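Local atomic coordinates of hexokinase (Schistosoma mansoni, PDB entry 1BDG), a protein that phosphorylates glucose and other hexoses at the 6-hydroxyl with ATP, the first step of glycolysis. Residues Ala72-Leu75 / Tyr80-Leu83; Gly76-Arg81 / Asp399-Lys404. One frame throughout, in Å; residues are numbered along the deposited sequence.

Contact 1: residues Ala72-Leu75 / Tyr80-Leu83; sequences ALDL and YRVL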
loop_
_atom_site.group_PDB
_atom_site.type_symbol
_atom_site.label_atom_id
_atom_site.label_comp_id
_atom_site.label_asym_id
_atom_site.label_seq_id
_atom_site.Cartn_x
_atom_site.Cartn_y
_atom_site.Cartn_z
ATOM N N ALA A 72 3.869 18.042 8.393
ATOM C CA ALA A 72 3.431 16.672 8.175
ATOM C C ALA A 72 4.432 15.992 7.277
ATOM O O ALA A 72 4.806 16.550 6.244
ATOM C CB ALA A 72 2.062 16.662 7.532
ATOM N N LEU A 73 4.918 14.829 7.695
ATOM C CA LEU A 73 5.878 14.071 6.897
ATOM C C LEU A 73 5.149 12.864 6.324
ATOM O O LEU A 73 4.077 12.500 6.815
ATOM C CB LEU A 73 7.044 13.590 7.767
ATOM C CG LEU A 73 8.046 14.605 8.336
ATOM C CD1 LEU A 73 9.052 13.900 9.224
ATOM C CD2 LEU A 73 8.780 15.303 7.201
ATOM N N ASP A 74 5.721 12.241 5.298
ATOM C CA ASP A 74 5.123 11.045 4.691
ATOM C C ASP A 74 6.284 10.083 4.484
ATOM O O ASP A 74 7.267 10.477 3.871
ATOM C CB ASP A 74 4.481 11.386 3.331
ATOM C CG ASP A 74 3.336 10.447 2.965
ATOM O OD1 ASP A 74 3.289 9.307 3.489
ATOM O OD2 ASP A 74 2.464 10.846 2.161
ATOM N N LEU A 75 6.218 8.880 5.058
ATOM C CA LEU A 75 7.307 7.902 4.891
ATOM C C LEU A 75 6.833 6.452 4.650
ATOM O O LEU A 75 5.991 5.927 5.384
ATOM C CB LEU A 75 8.290 7.945 6.083
ATOM C CG LEU A 75 9.574 7.091 5.966
ATOM C CD1 LEU A 75 10.433 7.593 4.810
ATOM C CD2 LEU A 75 10.385 7.109 7.245
ATOM N N TYR A 80 8.899 10.261 -0.480
ATOM C CA TYR A 80 8.987 11.026 0.749
ATOM C C TYR A 80 8.496 12.471 0.648
ATOM O O TYR A 80 9.197 13.342 0.120
ATOM C CB TYR A 80 10.445 10.980 1.227
ATOM C CG TYR A 80 10.736 11.788 2.452
ATOM C CD1 TYR A 80 10.135 11.499 3.654
ATOM C CD2 TYR A 80 11.581 12.885 2.388
ATOM C CE1 TYR A 80 10.351 12.290 4.765
ATOM C CE2 TYR A 80 11.813 13.681 3.492
ATOM C CZ TYR A 80 11.192 13.381 4.679
ATOM O OH TYR A 80 11.405 14.184 5.784
ATOM N N ARG A 81 7.299 12.735 1.162
ATOM C CA ARG A 81 6.761 14.093 1.134
ATOM C C ARG A 81 6.895 14.829 2.457
ATOM O O ARG A 81 6.613 14.281 3.527
ATOM C CB ARG A 81 5.295 14.137 0.702
ATOM C CG ARG A 81 5.059 14.073 -0.801
ATOM C CD ARG A 81 3.772 14.822 -1.181
ATOM N NE ARG A 81 2.651 14.495 -0.296
ATOM C CZ ARG A 81 1.417 14.990 -0.414
ATOM N NH1 ARG A 81 1.138 15.854 -1.384
ATOM N NH2 ARG A 81 0.445 14.580 0.412
ATOM N N VAL A 82 7.324 16.081 2.361
ATOM C CA VAL A 82 7.491 16.956 3.503
ATOM C C VAL A 82 6.508 18.081 3.267
ATOM O O VAL A 82 6.670 18.851 2.335
ATOM C CB VAL A 82 8.906 17.508 3.569
ATOM C CG1 VAL A 82 8.964 18.645 4.578
ATOM C CG2 VAL A 82 9.869 16.389 3.989
ATOM N N LEU A 83 5.480 18.155 4.103
ATOM C CA LEU A 83 4.433 19.152 3.932
ATOM C C LEU A 83 4.316 20.175 5.054
ATOM O O LEU A 83 5.090 20.162 6.013
ATOM C CB LEU A 83 3.084 18.464 3.706
ATOM C CG LEU A 83 3.016 17.330 2.673
ATOM C CD1 LEU A 83 3.676 16.091 3.251
ATOM C CD2 LEU A 83 1.576 17.014 2.303
#
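The amide N of Leu83 donates to Ala72 O over 2.8 Å, with an N-H...O angle of 162°. The return bond of this antiparallel hydrogen-bonded pair, from Ala72 N to Leu83 O, is weak. With CG beside the backbone N (chi1 -48°), the Leu83 side chain is laid against the same Ala72 carbonyl. One residue on, Leu73 and Val82 form a non-hydrogen-bonded pair, their side chains side by side and pointing the same way, with Leu73 CD2 3.6 Å from Val82 CG2. Arg81 O receives a weak bond from Asp74 N and a CA-H...O contact from Leu73 CA. Strands 68-75 and 80-87 form the first beta hairpin of the small subdomain, in the actin-like ATPase fold of hexokinases, and residues Asp74 to Asn79, at the strand end and turn, are predicted to bind ATP. On the face of Leu73 and Val82, the Tyr80 ring leans back over strand 68-75, its CG anti to the backbone N (chi1 177°). Leu73 CD2 crosses the ring obliquely and lies 4.0 Å from Tyr80 CZ, while Leu75 CD1 reaches the other end of the ring at Tyr80 CD1, 4.1 Å away. Helix 112-129 covers this side through Ile119 and Thr122. Asp74 and Arg81 start close together, Asp74 CB lying 3.9 Å from Arg81 CB. Farther out, Asp74 OD2 remains 4.4 Å from Arg81 NE, near the guanidinium plane and too far for a salt bridge. The guanidinium instead pairs with Glu98 on strand 95-101, and Leu83 CD2 lies over one of its faces, offset toward the rim. Beyond the hairpin, Leu75 O is hydrogen-bonded to the hydroxyl of the substrate-binding Ser144.

Contact 2: residues Gly76-Arg81 / Asp399-Lys404; sequences GGTNYR and DGSLYK. With SO4 (sulfate ion), chain C.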
loop_
_atom_site.group_PDB
_atom_site.type_symbol
_atom_site.label_atom_id
_atom_site.label_comp_id
_atom_site.label_asym_id
_atom_site.label_seq_id
_atom_site.Cartn_x
_atom_site.Cartn_y
_atom_site.Cartn_z
ATOM N N GLY A 76 7.386 5.814 3.620
ATOM C CA GLY A 76 7.021 4.442 3.319
ATOM C C GLY A 76 6.465 4.256 1.922
ATOM O O GLY A 76 6.763 3.247 1.264
ATOM N N GLY A 77 5.676 5.239 1.468
ATOM C CA GLY A 77 5.053 5.203 0.149
ATOM C C GLY A 77 6.025 5.338 -1.004
ATOM O O GLY A 77 7.231 5.178 -0.809
ATOM N N THR A 78 5.503 5.654 -2.191
ATOM C CA THR A 78 6.305 5.815 -3.408
ATOM C C THR A 78 7.353 6.922 -3.253
ATOM O O THR A 78 8.466 6.795 -3.768
ATOM C CB THR A 78 5.430 6.116 -4.674
ATOM O OG1 THR A 78 4.473 5.057 -4.907
ATOM C CG2 THR A 78 6.336 6.258 -5.898
ATOM N N ASN A 79 7.003 8.013 -2.574
ATOM C CA ASN A 79 7.960 9.102 -2.364
ATOM C C ASN A 79 7.763 9.954 -1.098
ATOM O O ASN A 79 6.634 10.280 -0.682
ATOM C CB ASN A 79 8.142 9.966 -3.622
ATOM C CG ASN A 79 6.834 10.402 -4.238
ATOM O OD1 ASN A 79 6.689 10.414 -5.455
ATOM N ND2 ASN A 79 5.898 10.834 -3.410
ATOM N N TYR A 80 8.899 10.261 -0.480
ATOM C CA TYR A 80 8.987 11.026 0.749
ATOM C C TYR A 80 8.496 12.471 0.648
ATOM O O TYR A 80 9.197 13.342 0.120
ATOM C CB TYR A 80 10.445 10.980 1.227
ATOM C CG TYR A 80 10.736 11.788 2.452
ATOM C CD1 TYR A 80 10.135 11.499 3.654
ATOM C CD2 TYR A 80 11.581 12.885 2.388
ATOM C CE1 TYR A 80 10.351 12.290 4.765
ATOM C CE2 TYR A 80 11.813 13.681 3.492
ATOM C CZ TYR A 80 11.192 13.381 4.679
ATOM O OH TYR A 80 11.405 14.184 5.784
ATOM N N ARG A 81 7.299 12.735 1.162
ATOM C CA ARG A 81 6.761 14.093 1.134
ATOM C C ARG A 81 6.895 14.829 2.457
ATOM O O ARG A 81 6.613 14.281 3.527
ATOM C CB ARG A 81 5.295 14.137 0.702
ATOM C CG ARG A 81 5.059 14.073 -0.801
ATOM C CD ARG A 81 3.772 14.822 -1.181
ATOM N NE ARG A 81 2.651 14.495 -0.296
ATOM C CZ ARG A 81 1.417 14.990 -0.414
ATOM N NH1 ARG A 81 1.138 15.854 -1.384
ATOM N NH2 ARG A 81 0.445 14.580 0.412
ATOM N N ASP A 399 -5.902 5.591 -2.606
ATOM C CA ASP A 399 -4.651 6.241 -2.975
ATOM C C ASP A 399 -3.704 5.133 -3.373
ATOM O O ASP A 399 -3.931 3.974 -3.021
ATOM C CB ASP A 399 -4.062 7.082 -1.835
ATOM C CG ASP A 399 -3.248 8.269 -2.353
ATOM O OD1 ASP A 399 -3.055 8.373 -3.583
ATOM O OD2 ASP A 399 -2.801 9.103 -1.541
ATOM N N GLY A 400 -2.704 5.474 -4.174
ATOM C CA GLY A 400 -1.735 4.493 -4.620
ATOM C C GLY A 400 -1.615 4.409 -6.131
ATOM O O GLY A 400 -2.614 4.398 -6.842
ATOM N N SER A 401 -0.381 4.305 -6.610
ATOM C CA SER A 401 -0.065 4.223 -8.029
ATOM C C SER A 401 -0.945 3.274 -8.802
ATOM O O SER A 401 -1.275 3.526 -9.964
ATOM C CB SER A 401 1.362 3.748 -8.196
ATOM O OG SER A 401 2.186 4.377 -7.237
ATOM N N LEU A 402 -1.272 2.146 -8.188
ATOM C CA LEU A 402 -2.085 1.169 -8.869
ATOM C C LEU A 402 -3.443 1.738 -9.259
ATOM O O LEU A 402 -3.854 1.658 -10.422
ATOM C CB LEU A 402 -2.194 -0.098 -8.029
ATOM C CG LEU A 402 -1.002 -0.990 -8.346
ATOM C CD1 LEU A 402 -1.179 -2.345 -7.700
ATOM C CD2 LEU A 402 -0.906 -1.163 -9.859
ATOM N N TYR A 403 -4.094 2.372 -8.298
ATOM C CA TYR A 403 -5.378 2.968 -8.531
ATOM C C TYR A 403 -5.194 4.071 -9.572
ATOM O O TYR A 403 -5.865 4.082 -10.599
ATOM C CB TYR A 403 -5.936 3.550 -7.213
ATOM C CG TYR A 403 -7.233 4.328 -7.372
ATOM C CD1 TYR A 403 -8.469 3.666 -7.411
ATOM C CD2 TYR A 403 -7.218 5.719 -7.533
ATOM C CE1 TYR A 403 -9.659 4.370 -7.610
ATOM C CE2 TYR A 403 -8.392 6.434 -7.733
ATOM C CZ TYR A 403 -9.612 5.759 -7.770
ATOM O OH TYR A 403 -10.782 6.475 -7.930
ATOM N N LYS A 404 -4.236 4.958 -9.324
ATOM C CA LYS A 404 -3.970 6.102 -10.192
ATOM C C LYS A 404 -3.494 5.904 -11.617
ATOM O O LYS A 404 -4.156 6.337 -12.560
ATOM C CB LYS A 404 -3.023 7.067 -9.497
ATOM C CG LYS A 404 -3.699 7.819 -8.393
ATOM C CD LYS A 404 -2.815 8.879 -7.783
ATOM C CE LYS A 404 -1.981 8.325 -6.666
ATOM N NZ LYS A 404 -1.557 9.448 -5.790
HETATM S S SO4 C . 2.389 5.056 -2.439
HETATM O O1 SO4 C . 1.974 5.158 -3.826
HETATM O O2 SO4 C . 2.855 6.333 -1.958
HETATM O O3 SO4 C . 1.276 4.629 -1.624
HETATM O O4 SO4 C . 3.448 4.094 -2.324
#
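The side chains of Thr78 and Ser401 leave their backbones toward each other across the cleft, and OG1 of Thr78 lies 3.3 Å from OG of Ser401. In both residues the hydroxyl oxygen is anti to the carbonyl carbon and beside the backbone N. In Thr78 this setting (chi1 -59°) lets OG1 donate to O1 of a sulfate, probably from the crystallisation liquor, over 2.7 Å. The backbone N of Thr78 separately donates to sulfate O2, also over 2.7 Å. Thr220 OG1 is a further hydrogen-bond partner of both the anion and Thr78 OG1. Ser401 OG stays 3.5 Å from sulfate O1, on the helix side of the anion. Residues 76-79 form the glycine-containing phosphate 1 turn of the actin-like ATPase fold, between strands 68-75 and 80-87, and a sulfate here is consistent with a site for ATP phosphate. Across the cleft, Gly400 is the N-cap of helix 401-405, whose first turn closes with Lys404 N bonded to Gly400 O. Asp399 OD1 accepts from Gly400 N above the carboxylate plane and from Lys404 NZ nearly along its C-O axis, a 2.9 Å salt bridge.

In the fold
Contact 1 is the stem of a hairpin and contact 2 engages its turn: the chain leaves strand 68-75 at Leu75, passes through residues 76-79 and re-enters the sheet at Tyr80 and Arg81, which lie in the segments of both contacts, though only Thr78 of 76-81 reaches 399-404. Their centres are about 12 Å apart. Contact 1 lies within the small subdomain, whereas contact 2 bridges the cleft to the large subdomain at Ser401, in a segment assigned to ATP binding by similarity. Both lie near the glucose site: the side chains of Asp74 and Thr78 are each about 8 Å from the bound sugar. Asp74 also comes within about 5 Å of the substrate-binding Asp197, side chain to side chain.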